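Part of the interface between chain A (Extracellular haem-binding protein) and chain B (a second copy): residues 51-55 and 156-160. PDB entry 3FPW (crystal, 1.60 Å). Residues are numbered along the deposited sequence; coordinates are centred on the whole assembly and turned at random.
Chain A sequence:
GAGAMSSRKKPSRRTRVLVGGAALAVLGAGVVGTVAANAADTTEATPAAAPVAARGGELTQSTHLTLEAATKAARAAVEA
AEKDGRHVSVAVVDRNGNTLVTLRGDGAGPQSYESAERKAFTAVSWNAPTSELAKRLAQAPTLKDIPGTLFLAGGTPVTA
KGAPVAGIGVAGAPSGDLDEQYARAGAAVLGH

Chain A, residues 51-55: PVAAR
Chain B, residues 156-160: TPVTA

Residues 51-55 of chain A lie alongside residues 156-160 of chain B as a short parallel β-type pairing, held by two strong backbone hydrogen bonds, two bridging waters and a few apolar side-chain contacts, with 312 Å² buried in total. Chain B supplies a regular strand. Its backbone is extended throughout, with phi/psi of -140/142° at B:Thr156, -86/159° at B:Pro157, -128/136° at B:Val158, -118/169° at B:Thr159 and -148/128° at B:Ala160. The chain A segment is also extended, with psi 128° at A:Pro51 and phi/psi of -64/145° at A:Val52, -105/123° at A:Ala53, -81/158° at A:Ala54 and -172/124° at A:Arg55, but it forms only a weakly bonded strand, at about A:Val52 and A:Ala53.

The register is fixed by A:Ala53 beside B:Thr159, where CA lies 4.7 Å from CA. Both strong hydrogen bonds converge on B:Thr159, whose amide and carbonyl reach the two residues flanking A:Ala53, as expected for a parallel bridge. B:Thr159 N donates to A:Val52 O at 2.9 Å with a nearly linear N-H...O angle of 169°, and A:Ala54 N donates to B:Thr159 O at 2.8 Å and 161°. The same carbonyls also receive CA-H...O contacts, from B:Val158 CA to A:Val52 O and from A:Ala53 CA to B:Thr159 O, each 3.4 Å long.

Toward the start of the chain A stretch the direct amide pairing gives way to water. A:Val52 N stands 3.8 Å from B:Pro157 O, and a water bridges them, donating to B:Pro157 O at 2.6 Å and accepting a weak bond from A:Val52 N at 3.3 Å; it also lies 3.0 Å from B:Thr156 OG1, to which it is hydrogen-bonded. B:Pro157 O is approached directly by A:Pro51 CA in a 3.3 Å CA-H...O contact. A second water donates to A:Pro51 O at 2.9 Å and is hydrogen-bonded to B:Thr159 OG1, also at 2.9 Å, so it ties the threonine side chain to the neighbouring backbone.

B:Thr159 adopts the p rotamer (chi1 60°) and projects on the same face of the sheet as A:Ala53, with A:Ala53 CB 3.8 Å from B:Thr159 OG1. Its methyl packs against the proline, B:Thr159 CG2 lying 3.6 Å from A:Pro51 CB. The CA-to-CB bond of A:Pro51 points toward chain B, and its CB also comes within 4.0 Å of B:Pro157 CG, on a ring with C-gamma endo pucker; CG and CD of A:Pro51 are not modelled. On the other face lie A:Val52 and B:Val158, both t rotamers with chi1 170°. B:Val158 CG1 meets A:Ala54 CB at 4.0 Å, an apolar contact beside the second hydrogen bond.

A:Arg55 makes no contact with the chain B stretch: its CB points sideways, and its side chain (chi1 -84°, chi2 -99°, chi3 80°, chi4 178°) comes no nearer than 6.9 Å, from A:Arg55 CG to B:Thr159 O.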

ATOM      1  N   PRO A  51      31.181   6.775 -11.289  1.00 30.22           N
ATOM      2  CA  PRO A  51      30.971   5.321 -11.259  1.00 29.08           C
ATOM      3  C   PRO A  51      32.257   4.539 -11.357  1.00 28.32           C
ATOM      4  O   PRO A  51      33.057   4.716 -12.268  1.00 26.98           O
ATOM      5  CB  PRO A  51      30.063   4.916 -12.367  1.00 29.67           C
ATOM      6  N   VAL A  52      32.410   3.627 -10.414  1.00 27.80           N
ATOM      7  CA  VAL A  52      33.310   2.534 -10.584  1.00 27.10           C
ATOM      8  C   VAL A  52      32.786   1.690 -11.735  1.00 26.65           C
ATOM      9  O   VAL A  52      31.564   1.581 -11.948  1.00 24.40           O
ATOM     10  CB  VAL A  52      33.386   1.724  -9.279  1.00 27.71           C
ATOM     11  CG1 VAL A  52      34.134   0.429  -9.503  1.00 27.82           C
ATOM     12  CG2 VAL A  52      34.069   2.556  -8.216  1.00 28.59           C
ATOM     13  N   ALA A  53      33.704   1.116 -12.504  1.00 26.66           N
ATOM     14  CA  ALA A  53      33.320   0.174 -13.528  1.00 27.62           C
ATOM     15  C   ALA A  53      33.647  -1.249 -13.079  1.00 27.94           C
ATOM     16  O   ALA A  53      34.793  -1.574 -12.777  1.00 27.54           O
ATOM     17  CB  ALA A  53      34.024   0.500 -14.835  1.00 27.73           C
ATOM     18  N   ALA A  54      32.649  -2.112 -13.058  1.00 28.55           N
ATOM     19  CA  ALA A  54      32.899  -3.461 -12.635  1.00 29.75           C
ATOM     20  C   ALA A  54      33.492  -4.276 -13.781  1.00 30.64           C
ATOM     21  O   ALA A  54      33.369  -3.926 -14.968  1.00 30.28           O
ATOM     22  CB  ALA A  54      31.653  -4.097 -12.069  1.00 29.53           C
ATOM     23  N   ARG A  55      34.175  -5.344 -13.395  1.00 32.56           N
ATOM     24  CA  ARG A  55      34.960  -6.189 -14.291  1.00 34.39           C
ATOM     25  C   ARG A  55      35.357  -7.352 -13.390  1.00 34.83           C
ATOM     26  O   ARG A  55      35.991  -7.131 -12.338  1.00 36.13           O
ATOM     27  CB  ARG A  55      36.249  -5.469 -14.726  1.00 34.92           C
ATOM     28  CG  ARG A  55      36.126  -4.519 -15.907  1.00 37.00           C
ATOM     29  CD  ARG A  55      36.587  -5.186 -17.209  1.00 41.18           C
ATOM     30  NE  ARG A  55      35.585  -6.073 -17.807  1.00 42.63           N
ATOM     31  CZ  ARG A  55      35.763  -6.727 -18.955  1.00 52.39           C
ATOM     32  NH1 ARG A  55      36.899  -6.594 -19.625  1.00 41.71           N
ATOM     33  NH2 ARG A  55      34.812  -7.513 -19.436  1.00 42.71           N
TER
ATOM     34  N   THR B 156      25.468   5.673  -5.093  1.00 14.94           N
ATOM     35  CA  THR B 156      26.448   5.853  -6.176  1.00 16.11           C
ATOM     36  C   THR B 156      26.307   4.726  -7.200  1.00 16.27           C
ATOM     37  O   THR B 156      26.081   3.585  -6.826  1.00 15.65           O
ATOM     38  CB  THR B 156      27.901   5.961  -5.621  1.00 17.64           C
ATOM     39  OG1 THR B 156      28.750   6.509  -6.637  1.00 20.64           O
ATOM     40  CG2 THR B 156      28.434   4.632  -5.177  1.00 17.62           C
ATOM     41  N   PRO B 157      26.456   5.049  -8.495  1.00 16.59           N
ATOM     42  CA  PRO B 157      26.274   4.003  -9.500  1.00 17.19           C
ATOM     43  C   PRO B 157      27.527   3.185  -9.788  1.00 17.45           C
ATOM     44  O   PRO B 157      28.663   3.614  -9.536  1.00 18.10           O
ATOM     45  CB  PRO B 157      25.884   4.790 -10.755  1.00 17.40           C
ATOM     46  CG  PRO B 157      26.629   6.090 -10.595  1.00 17.61           C
ATOM     47  CD  PRO B 157      26.553   6.390  -9.106  1.00 16.59           C
ATOM     48  N   VAL B 158      27.290   2.008 -10.340  1.00 17.25           N
ATOM     49  CA  VAL B 158      28.358   1.137 -10.793  1.00 17.18           C
ATOM     50  C   VAL B 158      28.015   0.793 -12.219  1.00 17.45           C
ATOM     51  O   VAL B 158      26.846   0.512 -12.539  1.00 17.30           O
ATOM     52  CB  VAL B 158      28.428  -0.149  -9.946  1.00 17.04           C
ATOM     53  CG1 VAL B 158      29.364  -1.159 -10.573  1.00 18.21           C
ATOM     54  CG2 VAL B 158      28.854   0.176  -8.483  1.00 17.02           C
ATOM     55  N   THR B 159      29.012   0.833 -13.097  1.00 18.02           N
ATOM     56  CA  THR B 159      28.743   0.587 -14.498  1.00 18.08           C
ATOM     57  C   THR B 159      29.468  -0.633 -15.016  1.00 18.87           C
ATOM     58  O   THR B 159      30.330  -1.196 -14.348  1.00 18.86           O
ATOM     59  CB  THR B 159      29.182   1.773 -15.393  1.00 17.76           C
ATOM     60  OG1 THR B 159      30.591   1.976 -15.229  1.00 20.64           O
ATOM     61  CG2 THR B 159      28.422   3.055 -15.026  1.00 19.36           C
ATOM     62  N   ALA B 160      29.080  -1.033 -16.218  1.00 20.24           N
ATOM     63  CA  ALA B 160      29.782  -2.048 -16.993  1.00 22.02           C
ATOM     64  C   ALA B 160      29.590  -1.659 -18.451  1.00 23.61           C
ATOM     65  O   ALA B 160      28.476  -1.395 -18.878  1.00 23.49           O
ATOM     66  CB  ALA B 160      29.203  -3.442 -16.706  1.00 21.85           C
TER
HETATM   67  O   HOH W   1      32.612   3.989 -15.068  1.00 39.47           O
HETATM   68  O   HOH W   2      30.494   4.441  -7.818  1.00 31.25           O